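Local atomic coordinates of EGF family domain-containing protein (Toxoplasma gondii, PDB entry 4Z80), a protein that binds a peptide of its partner RON2L1 and probably helps the parasite build the moving junction through which it invades host cells. Residues V58-M63 against T83-P88; S135-G140 against G230-N235; Y163-Y168 against V186-P191; P345-L350 against P454-D459; G361-P366 against V465-K470. One frame throughout, in Å; residues are numbered along the deposited sequence.

Interaction 1 of 5, residues V58-M63 against T83-P88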
# COMPACT_ATOMS: atom_id res chain seq x y z
N VAL A 58 10.23 4.20 -4.86
CA VAL A 58 9.16 3.89 -5.79
C VAL A 58 9.36 2.46 -6.28
O VAL A 58 10.42 2.15 -6.84
CB VAL A 58 9.17 4.86 -6.99
CG1 VAL A 58 8.20 4.40 -8.07
CG2 VAL A 58 8.84 6.25 -6.53
N GLY A 59 8.37 1.59 -6.05
CA GLY A 59 8.48 0.19 -6.41
C GLY A 59 7.40 -0.23 -7.38
O GLY A 59 6.22 -0.03 -7.11
N TYR A 60 7.81 -0.80 -8.50
CA TYR A 60 6.91 -1.25 -9.56
C TYR A 60 7.32 -2.60 -10.10
O TYR A 60 8.51 -2.91 -10.21
CB TYR A 60 6.89 -0.28 -10.75
CG TYR A 60 6.38 1.11 -10.49
CD1 TYR A 60 5.18 1.34 -9.84
CD2 TYR A 60 7.10 2.21 -10.92
CE1 TYR A 60 4.72 2.62 -9.60
CE2 TYR A 60 6.65 3.50 -10.69
CZ TYR A 60 5.47 3.71 -10.03
OH TYR A 60 5.02 4.99 -9.80
N SER A 61 6.33 -3.38 -10.51
CA SER A 61 6.57 -4.50 -11.41
C SER A 61 5.40 -4.61 -12.37
O SER A 61 4.35 -4.00 -12.16
CB SER A 61 6.76 -5.80 -10.64
OG SER A 61 5.55 -6.20 -10.02
N GLU A 62 5.57 -5.38 -13.43
CA GLU A 62 4.51 -5.53 -14.41
C GLU A 62 3.26 -6.12 -13.80
O GLU A 62 3.31 -7.11 -13.07
CB GLU A 62 4.98 -6.41 -15.57
CG GLU A 62 5.96 -5.71 -16.52
CD GLU A 62 7.36 -5.55 -15.96
OE1 GLU A 62 7.70 -6.19 -14.93
OE2 GLU A 62 8.13 -4.77 -16.55
N MET A 63 2.13 -5.50 -14.10
CA MET A 63 0.85 -6.02 -13.66
C MET A 63 0.77 -7.51 -13.99
O MET A 63 1.02 -7.94 -15.11
CB MET A 63 -0.30 -5.26 -14.32
CG MET A 63 -1.69 -5.83 -14.01
SD MET A 63 -2.11 -5.89 -12.25
CE MET A 63 -2.42 -4.16 -11.91
N THR A 83 -0.12 5.87 -17.82
CA THR A 83 -0.05 7.30 -18.09
C THR A 83 1.09 7.98 -17.35
O THR A 83 1.81 8.80 -17.92
CB THR A 83 -1.37 7.99 -17.71
OG1 THR A 83 -2.42 7.48 -18.53
CG2 THR A 83 -1.28 9.51 -17.87
N THR A 84 1.26 7.65 -16.08
CA THR A 84 2.20 8.38 -15.24
C THR A 84 3.63 7.86 -15.33
O THR A 84 4.57 8.61 -15.09
CB THR A 84 1.77 8.31 -13.78
OG1 THR A 84 1.70 6.94 -13.39
CG2 THR A 84 0.41 9.00 -13.58
N VAL A 85 3.80 6.57 -15.66
CA VAL A 85 5.13 5.95 -15.68
C VAL A 85 5.49 5.42 -17.07
O VAL A 85 6.67 5.38 -17.42
CB VAL A 85 5.21 4.79 -14.65
CG1 VAL A 85 6.66 4.25 -14.56
CG2 VAL A 85 4.72 5.26 -13.29
N GLY A 86 4.50 5.02 -17.85
CA GLY A 86 4.73 4.58 -19.22
C GLY A 86 4.63 3.09 -19.43
O GLY A 86 4.92 2.59 -20.52
N ALA A 87 4.22 2.36 -18.40
CA ALA A 87 4.08 0.91 -18.46
C ALA A 87 2.98 0.50 -17.51
O ALA A 87 2.74 1.19 -16.52
CB ALA A 87 5.38 0.22 -18.11
N PRO A 88 2.30 -0.62 -17.79
CA PRO A 88 1.24 -1.08 -16.88
C PRO A 88 1.84 -1.78 -15.66
O PRO A 88 2.05 -2.99 -15.65
CB PRO A 88 0.42 -2.04 -17.74
CG PRO A 88 1.31 -2.47 -18.82
CD PRO A 88 2.38 -1.44 -19.01

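Interaction 2 of 5, residues S135-G140 against G230-N235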
# COMPACT_ATOMS: atom_id res chain seq x y z
N SER A 135 -32.92 8.11 -14.52
CA SER A 135 -32.01 8.81 -15.42
C SER A 135 -30.64 8.15 -15.46
O SER A 135 -30.30 7.32 -14.62
CB SER A 135 -31.85 10.28 -15.00
OG SER A 135 -31.42 10.38 -13.65
N ARG A 136 -29.87 8.52 -16.48
CA ARG A 136 -28.52 8.02 -16.68
C ARG A 136 -27.49 9.01 -16.12
O ARG A 136 -27.82 10.16 -15.82
CB ARG A 136 -28.25 7.78 -18.17
CG ARG A 136 -28.32 9.04 -19.02
CD ARG A 136 -27.94 8.79 -20.47
NE ARG A 136 -28.01 10.01 -21.27
CZ ARG A 136 -29.11 10.45 -21.88
NH1 ARG A 136 -30.25 9.77 -21.79
NH2 ARG A 136 -29.07 11.58 -22.59
N ALA A 137 -26.26 8.54 -15.98
CA ALA A 137 -25.14 9.39 -15.60
C ALA A 137 -23.86 8.74 -16.09
O ALA A 137 -23.77 7.51 -16.13
CB ALA A 137 -25.10 9.60 -14.09
N ASP A 138 -22.88 9.56 -16.45
CA ASP A 138 -21.58 9.04 -16.89
C ASP A 138 -20.77 8.59 -15.68
O ASP A 138 -20.87 9.19 -14.61
CB ASP A 138 -20.80 10.11 -17.65
CG ASP A 138 -21.51 10.58 -18.91
OD1 ASP A 138 -22.26 9.78 -19.51
OD2 ASP A 138 -21.30 11.75 -19.30
N PRO A 139 -19.96 7.53 -15.85
CA PRO A 139 -18.96 7.20 -14.83
C PRO A 139 -18.14 8.43 -14.44
O PRO A 139 -17.68 9.16 -15.31
CB PRO A 139 -18.09 6.14 -15.52
CG PRO A 139 -19.01 5.48 -16.48
CD PRO A 139 -19.94 6.57 -16.97
N GLY A 140 -18.00 8.64 -13.13
CA GLY A 140 -17.36 9.83 -12.60
C GLY A 140 -18.36 10.74 -11.89
O GLY A 140 -17.99 11.47 -10.98
N GLY A 230 -28.14 3.92 -5.72
CA GLY A 230 -27.19 3.88 -6.81
C GLY A 230 -27.55 4.77 -7.98
O GLY A 230 -26.76 4.93 -8.90
N CYS A 231 -28.74 5.36 -7.95
CA CYS A 231 -29.22 6.12 -9.10
C CYS A 231 -28.92 7.62 -9.03
O CYS A 231 -28.80 8.18 -7.94
CB CYS A 231 -30.73 5.91 -9.26
SG CYS A 231 -31.14 4.23 -9.79
N PRO A 232 -28.77 8.27 -10.20
CA PRO A 232 -28.55 9.72 -10.21
C PRO A 232 -29.79 10.49 -9.76
O PRO A 232 -30.89 9.95 -9.82
CB PRO A 232 -28.24 10.03 -11.68
CG PRO A 232 -28.07 8.70 -12.36
CD PRO A 232 -28.82 7.70 -11.56
N PRO A 233 -29.61 11.75 -9.34
CA PRO A 233 -28.36 12.52 -9.27
C PRO A 233 -27.55 12.23 -8.01
O PRO A 233 -28.04 11.61 -7.08
CB PRO A 233 -28.84 13.97 -9.29
CG PRO A 233 -30.16 13.91 -8.60
CD PRO A 233 -30.77 12.60 -9.01
N TYR A 234 -26.31 12.71 -8.00
CA TYR A 234 -25.40 12.48 -6.89
C TYR A 234 -25.00 13.81 -6.26
O TYR A 234 -25.09 14.85 -6.91
CB TYR A 234 -24.15 11.71 -7.37
CG TYR A 234 -24.52 10.46 -8.12
CD1 TYR A 234 -24.90 9.31 -7.45
CD2 TYR A 234 -24.52 10.44 -9.51
CE1 TYR A 234 -25.27 8.18 -8.13
CE2 TYR A 234 -24.87 9.31 -10.20
CZ TYR A 234 -25.25 8.18 -9.51
OH TYR A 234 -25.63 7.04 -10.19
N ASN A 235 -24.58 13.76 -5.01
CA ASN A 235 -24.14 14.96 -4.31
C ASN A 235 -22.94 14.64 -3.44
O ASN A 235 -23.02 14.67 -2.22
CB ASN A 235 -25.29 15.54 -3.47
CG ASN A 235 -25.02 16.98 -3.02
OD1 ASN A 235 -24.24 17.70 -3.63
ND2 ASN A 235 -25.68 17.39 -1.94
O HOH W 1 -32.38 8.11 -11.23

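Interaction 3 of 5, residues Y163-Y168 against V186-P191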
# COMPACT_ATOMS: atom_id res chain seq x y z
N TYR A 163 -20.76 -10.47 -5.09
CA TYR A 163 -22.18 -10.14 -5.14
C TYR A 163 -23.03 -11.33 -5.61
O TYR A 163 -24.16 -11.51 -5.15
CB TYR A 163 -22.45 -8.93 -6.04
CG TYR A 163 -23.94 -8.68 -6.21
CD1 TYR A 163 -24.68 -8.05 -5.21
CD2 TYR A 163 -24.61 -9.12 -7.34
CE1 TYR A 163 -26.04 -7.85 -5.34
CE2 TYR A 163 -25.97 -8.92 -7.48
CZ TYR A 163 -26.68 -8.28 -6.49
OH TYR A 163 -28.04 -8.10 -6.64
N ASN A 164 -22.50 -12.12 -6.55
CA ASN A 164 -23.19 -13.34 -6.97
C ASN A 164 -22.21 -14.49 -7.08
O ASN A 164 -21.00 -14.30 -6.97
CB ASN A 164 -23.93 -13.11 -8.30
CG ASN A 164 -23.01 -12.87 -9.47
OD1 ASN A 164 -21.99 -13.54 -9.64
ND2 ASN A 164 -23.37 -11.91 -10.32
N VAL A 165 -22.71 -15.70 -7.27
CA VAL A 165 -21.85 -16.88 -7.21
C VAL A 165 -20.92 -16.96 -8.42
O VAL A 165 -19.90 -17.65 -8.36
CB VAL A 165 -22.66 -18.18 -7.10
CG1 VAL A 165 -23.43 -18.20 -5.79
CG2 VAL A 165 -23.59 -18.35 -8.27
N ASN A 166 -21.25 -16.26 -9.50
CA ASN A 166 -20.40 -16.24 -10.68
C ASN A 166 -19.13 -15.43 -10.43
O ASN A 166 -18.07 -15.79 -10.92
CB ASN A 166 -21.16 -15.69 -11.88
CG ASN A 166 -22.30 -16.60 -12.30
OD1 ASN A 166 -22.52 -17.65 -11.70
ND2 ASN A 166 -23.03 -16.19 -13.32
N VAL A 167 -19.25 -14.34 -9.68
CA VAL A 167 -18.08 -13.58 -9.26
C VAL A 167 -17.13 -14.54 -8.53
O VAL A 167 -15.94 -14.61 -8.84
CB VAL A 167 -18.44 -12.39 -8.34
CG1 VAL A 167 -17.19 -11.72 -7.77
CG2 VAL A 167 -19.30 -11.37 -9.07
N TYR A 168 -17.68 -15.29 -7.58
CA TYR A 168 -16.87 -16.20 -6.78
C TYR A 168 -16.31 -17.36 -7.59
O TYR A 168 -15.13 -17.67 -7.49
CB TYR A 168 -17.67 -16.75 -5.60
CG TYR A 168 -16.78 -17.52 -4.65
CD1 TYR A 168 -15.81 -16.86 -3.91
CD2 TYR A 168 -16.89 -18.90 -4.52
CE1 TYR A 168 -14.98 -17.54 -3.05
CE2 TYR A 168 -16.06 -19.59 -3.65
CZ TYR A 168 -15.10 -18.91 -2.92
OH TYR A 168 -14.26 -19.58 -2.06
N VAL A 186 -14.30 -13.14 2.23
CA VAL A 186 -14.89 -12.64 0.99
C VAL A 186 -15.20 -13.84 0.08
O VAL A 186 -14.66 -13.99 -1.01
CB VAL A 186 -13.94 -11.58 0.33
CG1 VAL A 186 -12.56 -12.15 0.05
CG2 VAL A 186 -14.56 -10.97 -0.91
N THR A 187 -16.11 -14.69 0.55
CA THR A 187 -16.54 -15.87 -0.19
C THR A 187 -18.06 -15.91 -0.32
O THR A 187 -18.76 -15.08 0.27
CB THR A 187 -16.09 -17.17 0.49
OG1 THR A 187 -16.79 -17.31 1.73
CG2 THR A 187 -14.59 -17.15 0.75
N GLU A 188 -18.55 -16.88 -1.08
CA GLU A 188 -19.99 -17.14 -1.20
C GLU A 188 -20.68 -17.22 0.15
O GLU A 188 -21.72 -16.61 0.37
CB GLU A 188 -20.23 -18.46 -1.92
CG GLU A 188 -20.46 -18.36 -3.40
CD GLU A 188 -20.85 -19.70 -3.99
OE1 GLU A 188 -21.83 -20.30 -3.50
OE2 GLU A 188 -20.17 -20.15 -4.93
N SER A 189 -20.09 -18.00 1.05
CA SER A 189 -20.70 -18.31 2.33
C SER A 189 -20.41 -17.26 3.40
O SER A 189 -21.09 -17.21 4.42
CB SER A 189 -20.23 -19.68 2.82
OG SER A 189 -18.81 -19.71 2.93
N ASN A 190 -19.41 -16.42 3.15
CA ASN A 190 -19.06 -15.35 4.08
C ASN A 190 -18.64 -14.10 3.32
O ASN A 190 -17.46 -13.77 3.24
CB ASN A 190 -17.94 -15.80 5.02
CG ASN A 190 -17.69 -14.82 6.14
OD1 ASN A 190 -18.59 -14.08 6.55
ND2 ASN A 190 -16.47 -14.81 6.66
N PRO A 191 -19.62 -13.39 2.74
CA PRO A 191 -19.25 -12.26 1.89
C PRO A 191 -18.83 -11.02 2.68
O PRO A 191 -19.16 -10.87 3.86
CB PRO A 191 -20.52 -11.99 1.08
CG PRO A 191 -21.62 -12.49 1.93
CD PRO A 191 -21.07 -13.66 2.71

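Interaction 4 of 5, residues P345-L350 against P454-D459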
# COMPACT_ATOMS: atom_id res chain seq x y z
N PRO A 345 13.25 -4.76 7.55
CA PRO A 345 13.55 -3.92 8.71
C PRO A 345 12.30 -3.56 9.51
O PRO A 345 11.20 -3.48 8.97
CB PRO A 345 14.18 -2.67 8.08
CG PRO A 345 14.59 -3.08 6.72
CD PRO A 345 13.60 -4.08 6.28
N PRO A 346 12.48 -3.33 10.81
CA PRO A 346 11.38 -2.88 11.66
C PRO A 346 11.07 -1.40 11.43
O PRO A 346 11.79 -0.70 10.72
CB PRO A 346 11.92 -3.12 13.06
CG PRO A 346 13.38 -2.84 12.91
CD PRO A 346 13.75 -3.41 11.56
N ARG A 347 9.99 -0.94 12.05
CA ARG A 347 9.54 0.43 11.91
C ARG A 347 10.52 1.44 12.46
O ARG A 347 10.75 2.48 11.85
CB ARG A 347 8.19 0.58 12.61
CG ARG A 347 7.59 1.96 12.53
CD ARG A 347 6.21 1.97 13.16
NE ARG A 347 6.33 1.92 14.61
CZ ARG A 347 6.16 2.96 15.42
NH1 ARG A 347 5.83 4.15 14.96
NH2 ARG A 347 6.30 2.78 16.72
N GLU A 348 11.09 1.16 13.62
CA GLU A 348 11.86 2.15 14.33
C GLU A 348 13.32 2.20 13.89
O GLU A 348 13.92 1.17 13.63
CB GLU A 348 11.83 1.88 15.83
CG GLU A 348 10.42 1.74 16.42
CD GLU A 348 9.87 0.32 16.38
OE1 GLU A 348 10.48 -0.58 15.76
OE2 GLU A 348 8.81 0.09 17.01
N PRO A 349 13.90 3.41 13.84
CA PRO A 349 15.36 3.47 13.72
C PRO A 349 16.02 2.77 14.89
O PRO A 349 15.37 2.55 15.91
CB PRO A 349 15.66 4.97 13.71
CG PRO A 349 14.41 5.63 13.38
CD PRO A 349 13.31 4.76 13.91
N LEU A 350 17.31 2.45 14.75
CA LEU A 350 18.03 1.74 15.80
C LEU A 350 18.91 2.73 16.56
O LEU A 350 19.86 3.29 16.01
CB LEU A 350 18.85 0.60 15.21
CG LEU A 350 18.10 -0.37 14.29
CD1 LEU A 350 19.08 -1.33 13.66
CD2 LEU A 350 17.02 -1.11 15.08
N PRO A 454 13.56 10.11 15.02
CA PRO A 454 14.58 9.58 15.93
C PRO A 454 14.05 9.34 17.34
O PRO A 454 14.65 8.55 18.07
CB PRO A 454 15.66 10.67 15.92
CG PRO A 454 14.96 11.90 15.51
CD PRO A 454 13.88 11.48 14.56
N SER A 455 12.93 9.97 17.70
CA SER A 455 12.44 9.88 19.08
C SER A 455 11.77 8.54 19.38
O SER A 455 11.51 8.23 20.55
CB SER A 455 11.47 11.03 19.38
OG SER A 455 10.21 10.84 18.75
N ILE A 456 11.48 7.75 18.35
CA ILE A 456 10.90 6.42 18.57
C ILE A 456 11.95 5.31 18.45
O ILE A 456 11.61 4.12 18.52
CB ILE A 456 9.74 6.11 17.59
CG1 ILE A 456 10.24 5.94 16.14
CG2 ILE A 456 8.68 7.20 17.69
CD1 ILE A 456 9.15 5.54 15.17
N ALA A 457 13.21 5.68 18.26
CA ALA A 457 14.24 4.68 18.04
C ALA A 457 14.34 3.71 19.21
O ALA A 457 14.18 4.08 20.37
CB ALA A 457 15.59 5.35 17.81
N ILE A 458 14.62 2.45 18.88
CA ILE A 458 14.83 1.43 19.90
C ILE A 458 16.09 0.63 19.63
O ILE A 458 16.79 0.84 18.64
CB ILE A 458 13.61 0.47 20.00
CG1 ILE A 458 13.44 -0.32 18.71
CG2 ILE A 458 12.35 1.25 20.33
CD1 ILE A 458 12.30 -1.36 18.75
N ASP A 459 16.41 -0.29 20.53
CA ASP A 459 17.58 -1.13 20.37
C ASP A 459 17.38 -2.23 19.34
O ASP A 459 16.27 -2.74 19.19
CB ASP A 459 17.95 -1.79 21.70
CG ASP A 459 18.24 -0.78 22.78
OD1 ASP A 459 19.12 0.07 22.56
OD2 ASP A 459 17.59 -0.85 23.84

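Interaction 5 of 5, residues G361-P366 against V465-K470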
# COMPACT_ATOMS: atom_id res chain seq x y z
N GLY A 361 36.18 -12.47 13.03
CA GLY A 361 35.33 -13.41 13.72
C GLY A 361 34.40 -12.85 14.78
O GLY A 361 33.19 -13.11 14.74
N LYS A 362 34.94 -12.09 15.73
CA LYS A 362 34.16 -11.66 16.89
C LYS A 362 34.16 -10.15 17.09
O LYS A 362 33.79 -9.66 18.16
CB LYS A 362 34.68 -12.37 18.16
CG LYS A 362 36.11 -12.85 18.06
CD LYS A 362 36.63 -13.37 19.40
CE LYS A 362 36.96 -12.23 20.35
NZ LYS A 362 37.83 -12.68 21.48
N TYR A 363 34.56 -9.41 16.06
CA TYR A 363 34.53 -7.95 16.11
C TYR A 363 33.73 -7.41 14.94
O TYR A 363 33.35 -8.16 14.04
CB TYR A 363 35.95 -7.37 16.10
CG TYR A 363 36.75 -7.82 17.30
CD1 TYR A 363 36.73 -7.10 18.48
CD2 TYR A 363 37.52 -8.98 17.26
CE1 TYR A 363 37.45 -7.50 19.59
CE2 TYR A 363 38.25 -9.39 18.36
CZ TYR A 363 38.21 -8.65 19.52
OH TYR A 363 38.93 -9.04 20.63
N CYS A 364 33.44 -6.12 15.00
CA CYS A 364 32.66 -5.44 13.97
C CYS A 364 33.44 -4.21 13.55
O CYS A 364 33.97 -3.49 14.40
CB CYS A 364 31.27 -5.08 14.51
SG CYS A 364 30.07 -4.53 13.26
N LYS A 365 33.55 -3.98 12.25
CA LYS A 365 34.13 -2.73 11.75
C LYS A 365 33.07 -1.98 10.96
O LYS A 365 32.21 -2.59 10.33
CB LYS A 365 35.37 -3.01 10.90
CG LYS A 365 35.12 -3.89 9.69
CD LYS A 365 36.42 -4.13 8.91
CE LYS A 365 36.18 -5.04 7.72
NZ LYS A 365 37.45 -5.34 7.00
N PRO A 366 33.11 -0.64 11.02
CA PRO A 366 32.08 0.11 10.31
C PRO A 366 32.17 -0.14 8.82
O PRO A 366 33.25 -0.39 8.27
CB PRO A 366 32.38 1.57 10.67
CG PRO A 366 33.79 1.58 11.13
CD PRO A 366 34.02 0.25 11.76
N VAL A 465 25.18 -7.06 18.05
CA VAL A 465 26.19 -6.12 18.50
C VAL A 465 27.50 -6.83 18.87
O VAL A 465 27.50 -7.81 19.61
CB VAL A 465 25.66 -5.29 19.69
CG1 VAL A 465 26.71 -4.33 20.20
CG2 VAL A 465 24.42 -4.51 19.27
N LEU A 466 28.60 -6.34 18.30
CA LEU A 466 29.94 -6.84 18.61
C LEU A 466 30.84 -5.67 18.96
O LEU A 466 30.61 -4.54 18.53
CB LEU A 466 30.53 -7.62 17.43
CG LEU A 466 29.88 -8.95 17.07
CD1 LEU A 466 30.44 -9.47 15.75
CD2 LEU A 466 30.10 -9.97 18.18
N PRO A 467 31.90 -5.93 19.75
CA PRO A 467 32.89 -4.88 20.01
C PRO A 467 33.56 -4.44 18.72
O PRO A 467 33.75 -5.26 17.81
CB PRO A 467 33.88 -5.56 20.96
CG PRO A 467 33.68 -7.02 20.77
CD PRO A 467 32.24 -7.21 20.40
N GLU A 468 33.92 -3.16 18.64
CA GLU A 468 34.55 -2.63 17.44
C GLU A 468 35.97 -3.16 17.30
O GLU A 468 36.72 -3.26 18.28
CB GLU A 468 34.57 -1.10 17.45
CG GLU A 468 35.31 -0.50 16.25
CD GLU A 468 35.17 1.01 16.13
OE1 GLU A 468 34.59 1.64 17.04
OE2 GLU A 468 35.66 1.57 15.13
N ASP A 469 36.33 -3.52 16.07
CA ASP A 469 37.73 -3.74 15.72
C ASP A 469 38.39 -2.38 15.58
O ASP A 469 38.24 -1.71 14.56
CB ASP A 469 37.84 -4.55 14.43
CG ASP A 469 39.28 -4.89 14.07
OD1 ASP A 469 40.21 -4.37 14.73
OD2 ASP A 469 39.48 -5.69 13.14
N LYS A 470 39.13 -1.95 16.60
CA LYS A 470 39.72 -0.62 16.60
C LYS A 470 41.11 -0.59 15.98
O LYS A 470 41.79 0.44 16.02
CB LYS A 470 39.78 -0.08 18.03
CG LYS A 470 38.41 0.13 18.67
CD LYS A 470 38.53 0.73 20.06
CE LYS A 470 37.16 0.85 20.71
NZ LYS A 470 37.27 1.23 22.14

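Interaction 1 of 5, residues V58-M63 against T83-P88
Tyr60 and Val85 reach out to meet tip to tip, and this is the close-packed half of the contact. CG of Tyr60 stands anti to its carbonyl carbon (chi1 -64°), which carries the ring out to the end of helix 80-84. There the two methyls of Val85 meet the far end of the tyrosine obliquely: CG2 lies 3.5 Å from Tyr60 OH and 3.7 Å from Tyr60 CE2, while Val85 CG1 is 3.9 Å from Tyr60 CE2. A beta-branched residue suits the spot because both of its branches can touch the ring at once. The buried phenol is not left wanting, since its oxygen is hydrogen-bonded to the backbone N of Gln297, and its ring meets that of Tyr89 almost plane to plane.

The fold here is a small antiparallel pair, strand 60-62 beside strand 89-91, with residues 83-88 as the run from helix to second strand. Gly86 breaks the helix at a positive phi of 105°, where a CB would collide with the carbonyl O of Val85.

Toward the exposed side of Glu62 the fit is looser and rests on backbone. Met63 N donates to Pro88 O over 3.0 Å, almost straight at 175° and in the carbonyl plane; proline, lacking an N-H, can join such a ladder through its oxygen. Met63 CB also sits 3.5 Å from Pro88 O, but the bends at chi2 and chi3 lead the thioether away, and the side chain packs on Met90. The Pro88 ring leans on Ile79 and Lys82, while Glu62 adds little beyond its CA, 3.7 Å from Pro88 O.

Interaction 2 of 5, residues S135-G140 against G230-N235
Pro232 lays its ring against the carbonyl oxygens of Ser135 and Arg136 and the methyl of Ala137, with CD 3.4 Å from Ser135 O and CG 3.6 Å from Ala137 CB. The Ala137 methyl points into the corner between two rings, for it also meets Tyr234 at the edge, in the ring plane, with CB 3.9 Å from Tyr234 CE2. A side chain this small fits the corner, and Ser135 sets its OG beside Pro232 CB.

The shape of residues 230-235 is set by their own contacts. A cis peptide precedes Pro233, and the chain turns so that the Tyr234 ring takes Pro232 CA on one face, 3.6 Å above its plane and offset toward the rim. Tyr234 OH then donates to Gly230 O over 2.7 Å, from 33° out of the carbonyl plane, which fixes the tip of the ring. Gly230 has a positive phi that would press a CB on the preceding carbonyl. Next to it, Cys231 is tied to Cys133 by a disulfide and packs on Pro22 of the bound peptide's chain.

One water joins the two loops: it donates to Pro232 O at 2.8 Å and accepts weakly from Ser135 N at 3.3 Å. Because Ser135 O is buried by proline carbons and has no polar partner, the contact implies surface loops held by van der Waals fit and a water, with covalent restraint nearby in the disulfide.

Interaction 3 of 5, residues Y163-Y168 against V186-P191
Aromatic packing carries most of this contact. Tyr168, its CG anti to the backbone N (chi1 -171°), sends its ring from helix 165-172 across the turn 186-191, and one face takes Glu188 N 3.9 Å above its centre. Alongside runs Thr187, pointing the same way, with CB 3.7 Å from Tyr168 CE1 and CG2 3.7 Å from Tyr168 OH. A large flat ring suits this place because it can cover backbone and a branched side chain together.

The second kind of contact is made by a carboxylate lying on carbon. Beyond CG the Glu188 chain is extended, crossing Tyr168 at about a right angle, so that ring and carboxylate planes are 89° apart and OE2 lies 3.5 Å from Tyr168 CD2. Its CD is also 3.5 Å from Val165 CG1, the methyl that stands beside the valine's own backbone N.

Hydrogen bonds shape each partner separately. Asn164 is the N-cap of the helix: OD1 accepts from Val167 N over 2.9 Å, nearly along its C=O axis, and weakly from Asn166 N. In the turn, Thr187 OG1 accepts from Asn190 N at 3.1 Å, an ST motif, and Val186 and Thr187 together face Asn190 as a classic beta bulge. Just before the N-cap, Tyr163 OH is hydrogen-bonded to Ser18 OG of the bound peptide, consistent with a part in recognition.

Chemically, the join relies on shape and C-H surfaces, while the carboxylate, set beside the first turn of a helix and near Arg169, is probably stabilised as a charge.

Interaction 4 of 5, residues P345-L350 against P454-D459
Ile456, Ile458 and Pro349 lose more surface here than the residues around them, and each plays a different part. Ile456 holds CG1 between its backbone N and carbonyl carbon (chi1 69°), the crowded position, which aims CD1 over one face of the Arg347 guanidinium, 3.6 Å from NH1. It crosses the arginine at about a right angle, and lower down its CG1 is 4.0 Å from Pro349 CD. Arg347 NH1 is hydrogen-bonded to Ser327 O, and the flat face of the guanidinium takes the methyl.

Ile458 has the same crowded first torsion and turns CD1 toward Glu348, 3.6 Å from OE1, crossing it obliquely. With CG anti to its carbonyl carbon, Glu348 lays CG against Ile456 O; the bend at chi2 then turns the carboxylate, whose OE2 makes a long salt bridge to Arg347 NH2, 3.7 Å.

Pro349 works through its oxygen. Having no N-H, it offers a single backbone bond: Ile458 N donates to Pro349 O over 3.1 Å in the carbonyl plane, and Ala457 CA brings a C-H to the same oxygen at 3.2 Å. Leu350 CA returns the favour to Ile458 O, also at 3.2 Å. The Pro349 ring meanwhile packs CB 4.1 Å from Ala457 CB, a methyl small enough to let the backbones approach.

Ile458 bonds in turn to Lys351, and Leu350 to Ala445 of strand 443-447. The result is a single beta bridge, Leu350 with Ile458, which pins the chain after strand 443-447 to the lead-in of strand 353-359, in a protein whose AMA1-like fold is of the PAN type.

Interaction 5 of 5, residues G361-P366 against V465-K470
Two backbone bonds centred on Cys364 satisfy both of its peptide polar groups. Its N-H donates to Pro467 O over 3.0 Å, in the carbonyl plane, and its own O receives Asp469 N at 2.9 Å (161° at the hydrogen), the donor standing 41° above that carbonyl plane. Each oxygen also takes a C-H: Tyr363 CA reaches Pro467 O at 3.3 Å and Glu468 CA reaches Cys364 O at 3.2 Å. Pro467, with no N-H to spend, fits a position where only its oxygen is asked for.

The acids flanking the bond are served from outside the pair. Glu468 is extended, with CG anti to the backbone N, and OE1 makes a salt bridge to Arg354. Asp469 gives OD2 to the Ser359 hydroxyl and OD1 to the N of Cys471, so its buried carboxylate has a partner at both ends.

Carbon fills the gaps. The Pro467 and Tyr363 side chains cross at about a right angle, Pro467 CG 3.8 Å from Tyr363 CD1, while Leu466 places CB 3.9 Å from Cys364 CB. Leu466 also spreads its methyls over the Lys362 and Tyr363 carbonyls.

Cys364 is cross-linked to Cys436, and strand 363-366, like 436-440, is an outer strand of a three-stranded antiparallel sheet. The pattern, with Cys364 bonded to residues on both sides of Glu468, is a single beta bridge of parallel type, laid on a disulfide-stapled sheet edge.

Along the chain, interactions 1, 2, 4 and 5 open in that order, with interaction 3 nested inside the loop closed by interaction 2. Interactions 2 and 3, centres about 26 Å apart, form one end of the molecule, and residues of both pack on the bound peptide. Interaction 1 lies nearer the middle, about 31 Å centre to centre from interactions 2, 3 and 4. At the other end, interactions 4 and 5 cross along the chain, centres about 22 Å apart: residues 345-350 and 361-366 flank strand 353-359, while 454-459 and 465-470 follow strand 443-447. The final segments thus run back along two sheets; the centres of interactions 2 and 5 are about 67 Å apart.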